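Local atomic coordinates of dipeptidase AC. Metallo peptidase. MEROPS family M19 (Rhodobacter sphaeroides, PDB entry 3LY0), a protein that probably hydrolyses dipeptides as a zinc-dependent metallodipeptidase, and here holds two zinc ions and a phosphinate mimic of L-Ala-D-Ala. Residues Asp226-Ala231 with Tyr348-Arg353; Arg196-Cys201 with Asp219-Leu224; Arg249-Ile254 with Asp290-Arg295; Leu263-Ser268 with Thr320-Leu325. All coordinates share one frame; numbering follows the deposited sequence.

Contact 1: residues Asp226-Ala231 with Tyr348-Arg353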
loop_
_atom_site.group_PDB
_atom_site.type_symbol
_atom_site.label_atom_id
_atom_site.label_comp_id
_atom_site.label_asym_id
_atom_site.label_seq_id
_atom_site.Cartn_x
_atom_site.Cartn_y
_atom_site.Cartn_z
ATOM N N ASP A 226 9.341 5.618 16.996
ATOM C CA ASP A 226 10.772 5.353 17.132
ATOM C C ASP A 226 11.323 4.546 15.949
ATOM O O ASP A 226 12.477 4.096 15.957
ATOM C CB ASP A 226 11.077 4.661 18.472
ATOM C CG ASP A 226 10.571 3.221 18.536
ATOM O OD1 ASP A 226 9.994 2.712 17.554
ATOM O OD2 ASP A 226 10.765 2.584 19.588
ATOM N N ALA A 227 10.493 4.388 14.923
ATOM C CA ALA A 227 10.824 3.540 13.784
ATOM C C ALA A 227 10.766 4.325 12.468
ATOM O O ALA A 227 10.182 5.405 12.403
ATOM C CB ALA A 227 9.878 2.335 13.746
ATOM N N PRO A 228 11.378 3.780 11.414
ATOM C CA PRO A 228 11.410 4.527 10.147
ATOM C C PRO A 228 10.006 4.857 9.667
ATOM O O PRO A 228 9.071 4.083 9.889
ATOM C CB PRO A 228 12.098 3.555 9.191
ATOM C CG PRO A 228 12.974 2.703 10.097
ATOM C CD PRO A 228 12.190 2.550 11.365
ATOM N N LEU A 229 9.854 6.007 9.013
ATOM C CA LEU A 229 8.549 6.416 8.505
ATOM C C LEU A 229 8.303 5.808 7.140
ATOM O O LEU A 229 9.175 5.836 6.277
ATOM C CB LEU A 229 8.467 7.937 8.401
ATOM C CG LEU A 229 8.652 8.673 9.729
ATOM C CD1 LEU A 229 8.621 10.193 9.508
ATOM C CD2 LEU A 229 7.594 8.249 10.742
ATOM N N VAL A 230 7.104 5.278 6.943
ATOM C CA VAL A 230 6.809 4.536 5.728
ATOM C C VAL A 230 5.470 4.967 5.169
ATOM O O VAL A 230 4.495 5.073 5.905
ATOM C CB VAL A 230 6.697 3.032 6.030
ATOM C CG1 VAL A 230 6.354 2.273 4.757
ATOM C CG2 VAL A 230 7.981 2.495 6.660
ATOM N N ALA A 231 5.428 5.212 3.863
ATOM C CA ALA A 231 4.168 5.359 3.141
ATOM C C ALA A 231 4.194 4.286 2.061
ATOM O O ALA A 231 5.010 4.356 1.140
ATOM C CB ALA A 231 4.071 6.742 2.529
ATOM N N TYR A 348 13.186 -4.921 1.625
ATOM C CA TYR A 348 13.745 -5.904 2.550
ATOM C C TYR A 348 14.569 -5.228 3.641
ATOM O O TYR A 348 14.488 -5.614 4.805
ATOM C CB TYR A 348 14.571 -6.975 1.822
ATOM C CG TYR A 348 13.815 -7.803 0.803
ATOM C CD1 TYR A 348 12.424 -7.848 0.783
ATOM C CD2 TYR A 348 14.504 -8.554 -0.141
ATOM C CE1 TYR A 348 11.743 -8.612 -0.154
ATOM C CE2 TYR A 348 13.830 -9.319 -1.087
ATOM C CZ TYR A 348 12.448 -9.343 -1.088
ATOM O OH TYR A 348 11.775 -10.099 -2.019
ATOM N N GLY A 349 15.359 -4.228 3.263
ATOM C CA GLY A 349 16.105 -3.446 4.234
ATOM C C GLY A 349 15.185 -2.728 5.210
ATOM O O GLY A 349 15.431 -2.726 6.413
ATOM N N LEU A 350 14.128 -2.106 4.689
ATOM C CA LEU A 350 13.156 -1.421 5.532
ATOM C C LEU A 350 12.547 -2.388 6.562
ATOM O O LEU A 350 12.391 -2.045 7.744
ATOM C CB LEU A 350 12.065 -0.784 4.657
ATOM C CG LEU A 350 10.913 -0.058 5.372
ATOM C CD1 LEU A 350 9.872 -1.029 5.932
ATOM C CD2 LEU A 350 11.426 0.873 6.470
ATOM N N LEU A 351 12.199 -3.590 6.117
ATOM C CA LEU A 351 11.615 -4.569 7.030
ATOM C C LEU A 351 12.587 -4.894 8.152
ATOM O O LEU A 351 12.189 -5.002 9.306
ATOM C CB LEU A 351 11.192 -5.840 6.298
ATOM C CG LEU A 351 10.087 -5.666 5.251
ATOM C CD1 LEU A 351 9.842 -6.993 4.535
ATOM C CD2 LEU A 351 8.806 -5.120 5.879
ATOM N N GLU A 352 13.866 -5.016 7.818
ATOM C CA GLU A 352 14.868 -5.341 8.828
ATOM C C GLU A 352 15.032 -4.183 9.811
ATOM O O GLU A 352 15.160 -4.396 11.024
ATOM C CB GLU A 352 16.197 -5.732 8.165
ATOM C CG GLU A 352 16.106 -7.058 7.416
ATOM C CD GLU A 352 17.351 -7.392 6.609
ATOM O OE1 GLU A 352 17.608 -8.597 6.413
ATOM O OE2 GLU A 352 18.062 -6.459 6.180
ATOM N N ARG A 353 14.996 -2.954 9.298
ATOM C CA ARG A 353 15.092 -1.784 10.161
ATOM C C ARG A 353 13.891 -1.618 11.084
ATOM O O ARG A 353 13.998 -0.984 12.134
ATOM C CB ARG A 353 15.279 -0.505 9.339
ATOM C CG ARG A 353 16.560 -0.462 8.533
ATOM C CD ARG A 353 16.897 0.957 8.089
ATOM N NE ARG A 353 15.915 1.553 7.177
ATOM C CZ ARG A 353 15.788 1.218 5.896
ATOM N NH1 ARG A 353 16.555 0.275 5.371
ATOM N NH2 ARG A 353 14.886 1.825 5.138
#
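Val230 and Leu350 reach toward each other tip to tip, joining strand 230-231 of the TIM-barrel-type fold to the C-terminal helix 336-354. The closest pair is Val230 CG2 and Leu350 CD2, at 3.8 Å. Val230 meets the leucine with its CG2 branch. The CB of Leu350 does not aim at the strand; its CG stands anti to the backbone N (chi1 178°), and this extension carries the two methyls across. CD2 also serves a second partner, lying 3.9 Å from Pro228 CB, so one methyl fills the notch between Pro228 and Val230. Cutting Leu350 back to an alanine would probably leave a gap there, with Val230 CG2 and Pro228 CB both losing their apolar mate on the helix.

One turn further along, Pro228 and Arg353 cross obliquely, with Pro228 CG 4.0 Å from Arg353 CB. This part of the contact rests on the aliphatic root of the arginine, whose polar end is engaged by Arg258 O, the partner of NH2. Met207 of strand 207-208 touches both Val230 and Leu350. Leu229, by contrast, points its CB away from the helix, which agrees with successive residues here facing opposite layers of the fold. The arginine chain bends at chi3 (-64°) and folds back along its own helix, bringing one guanidinium face over Leu350 CA, which stands 3.5 Å from the plane of the Arg353 group and is displaced toward its rim.

Contact 2: residues Arg196-Cys201 with Asp219-Leu224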
loop_
_atom_site.group_PDB
_atom_site.type_symbol
_atom_site.label_atom_id
_atom_site.label_comp_id
_atom_site.label_asym_id
_atom_site.label_seq_id
_atom_site.Cartn_x
_atom_site.Cartn_y
_atom_site.Cartn_z
ATOM N N ARG A 196 -1.466 6.340 21.463
ATOM C CA ARG A 196 -1.213 5.046 22.091
ATOM C C ARG A 196 -0.973 3.938 21.065
ATOM O O ARG A 196 -0.135 3.059 21.277
ATOM C CB ARG A 196 -2.337 4.669 23.058
ATOM C CG ARG A 196 -2.332 5.501 24.338
ATOM C CD ARG A 196 -3.385 5.024 25.338
ATOM N NE ARG A 196 -4.745 5.331 24.908
ATOM C CZ ARG A 196 -5.593 4.426 24.431
ATOM N NH1 ARG A 196 -5.219 3.158 24.322
ATOM N NH2 ARG A 196 -6.813 4.786 24.063
ATOM N N LEU A 197 -1.713 3.987 19.961
ATOM C CA LEU A 197 -1.527 3.027 18.871
ATOM C C LEU A 197 -0.116 3.079 18.277
ATOM O O LEU A 197 0.496 2.041 18.022
ATOM C CB LEU A 197 -2.581 3.241 17.784
ATOM C CG LEU A 197 -2.474 2.324 16.566
ATOM C CD1 LEU A 197 -2.804 0.878 16.931
ATOM C CD2 LEU A 197 -3.403 2.816 15.489
ATOM N N VAL A 198 0.406 4.284 18.065
ATOM C CA VAL A 198 1.777 4.422 17.587
ATOM C C VAL A 198 2.759 3.776 18.558
ATOM O O VAL A 198 3.626 3.011 18.163
ATOM C CB VAL A 198 2.155 5.910 17.362
ATOM C CG1 VAL A 198 3.655 6.062 17.114
ATOM C CG2 VAL A 198 1.354 6.489 16.213
ATOM N N ALA A 199 2.603 4.084 19.842
ATOM C CA ALA A 199 3.504 3.551 20.852
ATOM C C ALA A 199 3.458 2.023 20.902
ATOM O O ALA A 199 4.491 1.371 21.013
ATOM C CB ALA A 199 3.175 4.145 22.218
ATOM N N GLU A 200 2.253 1.461 20.804
ATOM C CA GLU A 200 2.080 0.017 20.913
ATOM C C GLU A 200 2.587 -0.697 19.668
ATOM O O GLU A 200 3.181 -1.773 19.763
ATOM C CB GLU A 200 0.622 -0.348 21.182
ATOM C CG GLU A 200 0.449 -1.735 21.764
ATOM C CD GLU A 200 1.086 -1.857 23.133
ATOM O OE1 GLU A 200 1.520 -2.969 23.494
ATOM O OE2 GLU A 200 1.151 -0.832 23.843
ATOM N N CYS A 201 2.381 -0.085 18.502
ATOM C CA CYS A 201 2.943 -0.666 17.279
ATOM C C CYS A 201 4.467 -0.665 17.331
ATOM O O CYS A 201 5.110 -1.637 16.928
ATOM C CB CYS A 201 2.452 0.046 16.019
ATOM S SG CYS A 201 0.744 -0.339 15.575
ATOM N N ASP A 219 2.535 14.353 10.902
ATOM C CA ASP A 219 3.450 15.055 11.798
ATOM C C ASP A 219 3.502 14.406 13.185
ATOM O O ASP A 219 4.562 14.332 13.801
ATOM C CB ASP A 219 3.064 16.531 11.923
ATOM C CG ASP A 219 3.369 17.332 10.667
ATOM O OD1 ASP A 219 4.155 16.858 9.819
ATOM O OD2 ASP A 219 2.823 18.443 10.534
ATOM N N ASP A 220 2.350 13.952 13.667
ATOM C CA ASP A 220 2.266 13.269 14.954
ATOM C C ASP A 220 3.076 11.975 14.946
ATOM O O ASP A 220 3.846 11.702 15.864
ATOM C CB ASP A 220 0.806 12.983 15.312
ATOM C CG ASP A 220 0.046 14.232 15.733
ATOM O OD1 ASP A 220 0.691 15.240 16.117
ATOM O OD2 ASP A 220 -1.200 14.214 15.673
ATOM N N VAL A 221 2.929 11.178 13.890
ATOM C CA VAL A 221 3.697 9.947 13.806
ATOM C C VAL A 221 5.192 10.252 13.706
ATOM O O VAL A 221 6.014 9.597 14.346
ATOM C CB VAL A 221 3.249 9.064 12.631
ATOM C CG1 VAL A 221 4.090 7.793 12.585
ATOM C CG2 VAL A 221 1.775 8.737 12.761
ATOM N N ALA A 222 5.544 11.261 12.908
ATOM C CA ALA A 222 6.949 11.634 12.775
ATOM C C ALA A 222 7.560 12.021 14.118
ATOM O O ALA A 222 8.735 11.770 14.372
ATOM C CB ALA A 222 7.094 12.772 11.785
ATOM N N ARG A 223 6.752 12.642 14.969
ATOM C CA ARG A 223 7.216 13.083 16.278
ATOM C C ARG A 223 7.289 11.928 17.277
ATOM O O ARG A 223 8.163 11.902 18.140
ATOM C CB ARG A 223 6.290 14.179 16.805
ATOM C CG ARG A 223 6.720 14.769 18.145
ATOM C CD ARG A 223 5.782 15.886 18.593
ATOM N NE ARG A 223 4.492 15.368 19.036
ATOM C CZ ARG A 223 3.362 15.471 18.342
ATOM N NH1 ARG A 223 3.351 16.084 17.165
ATOM N NH2 ARG A 223 2.239 14.961 18.835
ATOM N N LEU A 224 6.383 10.964 17.137
ATOM C CA LEU A 224 6.189 9.934 18.164
ATOM C C LEU A 224 6.834 8.583 17.888
ATOM O O LEU A 224 7.220 7.876 18.818
ATOM C CB LEU A 224 4.694 9.723 18.413
ATOM C CG LEU A 224 3.968 10.943 18.985
ATOM C CD1 LEU A 224 2.457 10.781 18.912
ATOM C CD2 LEU A 224 4.436 11.206 20.416
#
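With CG1 anti to the backbone N (chi1 170°), Val198 spreads its two methyls toward different partners on the next helix: CG2 goes to Val221 and CG1 to Leu224. Val221 has the same arrangement (chi1 180°), so the two valines meet through the methyls beside their backbone nitrogens, while Val198 CG1 is left to reach Leu224. The contact is a helix-to-helix pairing in the outer layer of the TIM-barrel-type fold; helices 192-204 and 215-224 are consecutive along the chain, with strand 207-208 between them.

Val198 CG2 and Val221 CG2 are 4.1 Å apart, a light touch between side chains that run slantwise past one another. Leu224 is met at about a right angle and at its root, its CB lying 4.0 Å from Val198 CG1. The backbones come nearest at the two valines, whose CA atoms are 7.0 Å apart. No hydrogen bond bridges the segments, and the join is wholly apolar. Leu190 also touches Val198, while Leu210 and Leu213 touch Val221, which extends the apolar patch beyond the two helices.

Beside this patch, helix 215-224 carries its own ion pair. Arg223 turns its guanidinium end-on to Asp220, and both terminal nitrogens grip one oxygen lying in the guanidinium plane. NH2 of Arg223 comes from above the carboxylate plane, whereas Arg223 NH1 takes the anti lone pair of Asp220 OD1 at 3.0 Å.

Contact 3: residues Arg249-Ile254 with Asp290-Arg295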
loop_
_atom_site.group_PDB
_atom_site.type_symbol
_atom_site.label_atom_id
_atom_site.label_comp_id
_atom_site.label_asym_id
_atom_site.label_seq_id
_atom_site.Cartn_x
_atom_site.Cartn_y
_atom_site.Cartn_z
ATOM N N ARG A 249 8.430 18.480 2.149
ATOM C CA ARG A 249 8.669 18.546 3.582
ATOM C C ARG A 249 8.453 17.175 4.210
ATOM O O ARG A 249 9.246 16.723 5.032
ATOM C CB ARG A 249 7.759 19.577 4.245
ATOM C CG ARG A 249 8.120 19.830 5.709
ATOM C CD ARG A 249 7.073 20.657 6.423
ATOM N NE ARG A 249 5.797 19.952 6.486
ATOM C CZ ARG A 249 5.459 19.106 7.456
ATOM N NH1 ARG A 249 6.297 18.872 8.457
ATOM N NH2 ARG A 249 4.285 18.499 7.426
ATOM N N GLN A 250 7.372 16.517 3.810
ATOM C CA GLN A 250 7.109 15.167 4.298
ATOM C C GLN A 250 8.195 14.182 3.846
ATOM O O GLN A 250 8.661 13.337 4.618
ATOM C CB GLN A 250 5.734 14.700 3.830
ATOM C CG GLN A 250 4.575 15.401 4.513
ATOM C CD GLN A 250 3.247 14.956 3.954
ATOM O OE1 GLN A 250 2.986 15.112 2.769
ATOM N NE2 GLN A 250 2.402 14.372 4.802
ATOM N N LEU A 251 8.600 14.286 2.586
ATOM C CA LEU A 251 9.668 13.433 2.083
ATOM C C LEU A 251 10.956 13.617 2.895
ATOM O O LEU A 251 11.665 12.647 3.174
ATOM C CB LEU A 251 9.925 13.698 0.592
ATOM C CG LEU A 251 8.795 13.339 -0.374
ATOM C CD1 LEU A 251 9.176 13.765 -1.784
ATOM C CD2 LEU A 251 8.474 11.853 -0.345
ATOM N N ALA A 252 11.271 14.860 3.254
ATOM C CA ALA A 252 12.495 15.126 4.004
ATOM C C ALA A 252 12.448 14.457 5.375
ATOM O O ALA A 252 13.449 13.944 5.855
ATOM C CB ALA A 252 12.722 16.627 4.143
ATOM N N MET A 253 11.277 14.470 5.998
ATOM C CA MET A 253 11.107 13.814 7.287
ATOM C C MET A 253 11.246 12.294 7.150
ATOM O O MET A 253 11.872 11.645 7.985
ATOM C CB MET A 253 9.767 14.226 7.894
ATOM C CG MET A 253 9.645 15.747 8.042
ATOM S SD MET A 253 7.970 16.402 8.192
ATOM C CE MET A 253 7.464 15.600 9.692
ATOM N N ILE A 254 10.674 11.732 6.087
ATOM C CA ILE A 254 10.804 10.301 5.830
ATOM C C ILE A 254 12.280 9.948 5.636
ATOM O O ILE A 254 12.775 8.968 6.204
ATOM C CB ILE A 254 9.955 9.873 4.613
ATOM C CG1 ILE A 254 8.460 9.989 4.946
ATOM C CG2 ILE A 254 10.320 8.456 4.155
ATOM C CD1 ILE A 254 7.534 9.882 3.735
ATOM N N ASP A 290 11.897 9.665 -10.263
ATOM C CA ASP A 290 13.051 10.552 -10.186
ATOM C C ASP A 290 12.938 11.487 -9.002
ATOM O O ASP A 290 13.910 11.717 -8.286
ATOM C CB ASP A 290 13.175 11.413 -11.441
ATOM C CG ASP A 290 13.812 10.681 -12.617
ATOM O OD1 ASP A 290 14.356 9.566 -12.448
ATOM O OD2 ASP A 290 13.767 11.250 -13.730
ATOM N N HIS A 291 11.757 12.063 -8.809
ATOM C CA HIS A 291 11.579 13.023 -7.728
ATOM C C HIS A 291 11.752 12.355 -6.369
ATOM O O HIS A 291 12.418 12.890 -5.481
ATOM C CB HIS A 291 10.219 13.724 -7.811
ATOM C CG HIS A 291 10.104 14.907 -6.905
ATOM N ND1 HIS A 291 10.429 16.183 -7.313
ATOM C CD2 HIS A 291 9.726 15.010 -5.611
ATOM C CE1 HIS A 291 10.246 17.022 -6.308
ATOM N NE2 HIS A 291 9.821 16.334 -5.264
ATOM N N LEU A 292 11.148 11.183 -6.215
ATOM C CA LEU A 292 11.262 10.432 -4.967
ATOM C C LEU A 292 12.704 10.014 -4.703
ATOM O O LEU A 292 13.209 10.199 -3.598
ATOM C CB LEU A 292 10.344 9.209 -4.983
ATOM C CG LEU A 292 8.843 9.523 -5.007
ATOM C CD1 LEU A 292 8.050 8.255 -5.268
ATOM C CD2 LEU A 292 8.406 10.144 -3.691
ATOM N N ILE A 293 13.364 9.474 -5.725
ATOM C CA ILE A 293 14.741 9.022 -5.575
ATOM C C ILE A 293 15.667 10.181 -5.237
ATOM O O ILE A 293 16.552 10.065 -4.394
ATOM C CB ILE A 293 15.228 8.279 -6.832
ATOM C CG1 ILE A 293 14.456 6.964 -6.978
ATOM C CG2 ILE A 293 16.728 7.994 -6.741
ATOM C CD1 ILE A 293 14.583 6.304 -8.327
ATOM N N ASP A 294 15.459 11.312 -5.901
ATOM C CA ASP A 294 16.307 12.472 -5.669
ATOM C C ASP A 294 16.235 12.980 -4.231
ATOM O O ASP A 294 17.253 13.349 -3.646
ATOM C CB ASP A 294 15.931 13.604 -6.630
ATOM C CG ASP A 294 16.884 14.770 -6.541
ATOM O OD1 ASP A 294 16.645 15.673 -5.711
ATOM O OD2 ASP A 294 17.879 14.775 -7.293
ATOM N N ARG A 295 15.034 13.012 -3.661
ATOM C CA ARG A 295 14.860 13.585 -2.335
ATOM C C ARG A 295 15.022 12.545 -1.221
ATOM O O ARG A 295 15.602 12.829 -0.176
ATOM C CB ARG A 295 13.504 14.291 -2.225
ATOM C CG ARG A 295 13.239 15.339 -3.324
ATOM C CD ARG A 295 14.405 16.311 -3.522
ATOM N NE ARG A 295 14.216 17.162 -4.700
ATOM C CZ ARG A 295 13.718 18.397 -4.671
ATOM N NH1 ARG A 295 13.363 18.952 -3.520
ATOM N NH2 ARG A 295 13.584 19.085 -5.798
#
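Leu251 is the hub of the first shell, meeting three residues of helix 283-296. Its CD2 lies 3.8 Å from Leu292 CD2, and these two leucine side chains cross at about a right angle. Its CD1 approaches the His291 ring at the edge, near the ring plane, 4.1 Å from CD2 of that histidine. A looser touch of 4.4 Å links Leu251 CD1 with Arg295 CB. The CB of Leu251 points toward the opposing helix, and the nearest backbone approach, 6.8 Å between the CA atoms of Leu251 and Arg295, falls at the same place.

The next shell fixes the histidine. CG of His291 is anti to its backbone N (chi1 -168°), which swings the ring toward the leucine although its CB does not aim there. NE2 is hydrogen-bonded to Asp248, the first residue of helix 248-256, so the ring is held by the very helix it packs against. Over one face of the Arg295 guanidinium lies His291 CE1, 3.9 Å above the plane and offset toward the rim. That arginine is steadied in turn by a salt bridge of 3.0 Å from its NE to Asp294 OD1, while its NH1 makes a long, weak ion pair with Asp248.

Further in, Leu292 rests on Leu263 of strand 260-263, and Ile254 on Val261 of the same strand. The two helix segments approach to 10.4 Å between axes and cross at -49°; flanking a parallel strand that lies between them in the chain, they form the beta-alpha layering typical of a TIM barrel.

Contact 4: residues Leu263-Ser268 with Thr320-Leu325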
loop_
_atom_site.group_PDB
_atom_site.type_symbol
_atom_site.label_atom_id
_atom_site.label_comp_id
_atom_site.label_asym_id
_atom_site.label_seq_id
_atom_site.Cartn_x
_atom_site.Cartn_y
_atom_site.Cartn_z
ATOM N N LEU A 263 6.021 3.551 -4.617
ATOM C CA LEU A 263 5.356 4.211 -5.735
ATOM C C LEU A 263 3.990 3.598 -6.034
ATOM O O LEU A 263 3.894 2.413 -6.349
ATOM C CB LEU A 263 6.228 4.129 -6.987
ATOM C CG LEU A 263 5.682 4.905 -8.192
ATOM C CD1 LEU A 263 6.043 6.377 -8.116
ATOM C CD2 LEU A 263 6.190 4.280 -9.498
ATOM N N ASN A 264 2.946 4.422 -5.950
ATOM C CA ASN A 264 1.576 3.995 -6.214
ATOM C C ASN A 264 1.306 4.057 -7.722
ATOM O O ASN A 264 1.592 5.078 -8.360
ATOM C CB ASN A 264 0.625 4.912 -5.439
ATOM C CG ASN A 264 -0.786 4.381 -5.391
ATOM O OD1 ASN A 264 -1.253 3.762 -6.340
ATOM N ND2 ASN A 264 -1.473 4.616 -4.278
ATOM N N PHE A 265 0.803 2.966 -8.299
ATOM C CA PHE A 265 0.535 2.933 -9.738
ATOM C C PHE A 265 -0.797 3.593 -10.099
ATOM O O PHE A 265 -1.151 3.666 -11.276
ATOM C CB PHE A 265 0.512 1.504 -10.302
ATOM C CG PHE A 265 1.817 0.744 -10.179
ATOM C CD1 PHE A 265 2.992 1.374 -9.794
ATOM C CD2 PHE A 265 1.850 -0.616 -10.452
ATOM C CE1 PHE A 265 4.169 0.653 -9.668
ATOM C CE2 PHE A 265 3.020 -1.339 -10.344
ATOM C CZ PHE A 265 4.183 -0.702 -9.950
ATOM N N ALA A 266 -1.543 4.067 -9.108
ATOM C CA ALA A 266 -2.826 4.706 -9.388
ATOM C C ALA A 266 -2.650 5.889 -10.325
ATOM O O ALA A 266 -1.873 6.800 -10.045
ATOM C CB ALA A 266 -3.482 5.161 -8.093
ATOM N N THR A 267 -3.388 5.866 -11.433
ATOM C CA THR A 267 -3.346 6.929 -12.431
ATOM C C THR A 267 -3.531 8.301 -11.774
ATOM O O THR A 267 -2.814 9.263 -12.092
ATOM C CB THR A 267 -4.444 6.691 -13.485
ATOM O OG1 THR A 267 -5.679 6.428 -12.807
ATOM C CG2 THR A 267 -4.099 5.467 -14.322
ATOM N N SER A 268 -4.478 8.373 -10.843
ATOM C CA SER A 268 -4.842 9.630 -10.191
ATOM C C SER A 268 -3.683 10.274 -9.444
ATOM O O SER A 268 -3.675 11.484 -9.239
ATOM C CB SER A 268 -5.978 9.386 -9.205
ATOM O OG SER A 268 -7.079 8.783 -9.868
ATOM N N THR A 320 1.326 -8.650 -14.832
ATOM C CA THR A 320 2.201 -9.128 -15.912
ATOM C C THR A 320 2.892 -7.968 -16.627
ATOM O O THR A 320 3.732 -8.183 -17.510
ATOM C CB THR A 320 1.467 -10.016 -16.951
ATOM O OG1 THR A 320 0.605 -9.215 -17.775
ATOM C CG2 THR A 320 0.681 -11.123 -16.267
ATOM N N GLY A 321 2.536 -6.741 -16.258
ATOM C CA GLY A 321 3.174 -5.565 -16.826
ATOM C C GLY A 321 4.436 -5.111 -16.101
ATOM O O GLY A 321 5.076 -4.148 -16.520
ATOM N N LEU A 322 4.789 -5.774 -15.006
ATOM C CA LEU A 322 5.995 -5.379 -14.282
ATOM C C LEU A 322 7.254 -5.414 -15.159
ATOM O O LEU A 322 8.099 -4.526 -15.055
ATOM C CB LEU A 322 6.176 -6.208 -13.008
ATOM C CG LEU A 322 5.152 -5.916 -11.903
ATOM C CD1 LEU A 322 5.325 -6.896 -10.743
ATOM C CD2 LEU A 322 5.238 -4.476 -11.412
ATOM N N PRO A 323 7.383 -6.430 -16.032
ATOM C CA PRO A 323 8.565 -6.405 -16.904
ATOM C C PRO A 323 8.622 -5.193 -17.838
ATOM O O PRO A 323 9.705 -4.638 -18.044
ATOM C CB PRO A 323 8.450 -7.718 -17.690
ATOM C CG PRO A 323 7.711 -8.643 -16.753
ATOM C CD PRO A 323 6.697 -7.736 -16.064
ATOM N N ALA A 324 7.487 -4.781 -18.396
ATOM C CA ALA A 324 7.447 -3.584 -19.238
ATOM C C ALA A 324 7.833 -2.335 -18.446
ATOM O O ALA A 324 8.528 -1.452 -18.952
ATOM C CB ALA A 324 6.073 -3.414 -19.866
ATOM N N LEU A 325 7.367 -2.258 -17.201
ATOM C CA LEU A 325 7.738 -1.149 -16.333
ATOM C C LEU A 325 9.254 -1.119 -16.130
ATOM O O LEU A 325 9.895 -0.064 -16.245
ATOM C CB LEU A 325 7.013 -1.271 -14.983
ATOM C CG LEU A 325 7.502 -0.356 -13.855
ATOM C CD1 LEU A 325 7.389 1.108 -14.229
ATOM C CD2 LEU A 325 6.734 -0.625 -12.556
#
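Asn264 OD1 accepts from Ala266 N at 2.8 Å, with an N-H...O angle of 160°. The donor is tilted 31° from the carbonyl plane of the asparagine, and the bond closes an Asx turn around Phe265, the residue that meets Leu322 and Leu325. The Asn264 amide is fixed at its other end as well, since ND2 is hydrogen-bonded to His233 O and to Asp306 OD2, both residues of the zinc centre.

Phe265 points its CB toward helix 322-332. Leu322 CD2 comes to the ring edge, near its plane, 4.0 Å from Phe265 CE2. Phe265 and Leu325 approach from opposite directions, with Leu325 CD2 3.6 Å from Phe265 CZ and oblique to the ring. Leu325 CG is anti to its backbone N (chi1 168°), which extends the chain far enough to touch. Replacing Phe265 by an alanine would probably leave both leucine methyls without the ring they close on, opening a gap between strand 301-303 and helix 322-332.

Phe307 packs edge-to-face with Phe265, and Met303 of strand 301-303 touches both Phe265 and Leu325. The ring thus sits just past strand 260-263, between strand 301-303 and helix 322-332.

Contacts 1, 2 and 3 meet around one stretch of barrel wall. Leu229 CD1 of contact 1 lies 3.8 Å from Ala222 CB of contact 2, and Leu229 O lies 3.6 Å from Ile254 CG2 of contact 3. A salt bridge of 2.9 Å from Arg249 NH2 to Asp219 OD1 joins contacts 2 and 3. Contact 3 reaches contact 4 through Leu292 CD1 and Leu263 CD1, 4.0 Å apart. Contacts 2 and 4 lie on opposite sides of the chain's centre, their own centres 31 Å apart. Of contacts 1, 3 and 4, contact 4 comes nearest the bound phosphinate: the Phe265 side chain is about 10 Å away, against about 13 Å for Val230 and 14 Å for Leu292; Phe265 and Val230 are each about 12 Å from a zinc ion.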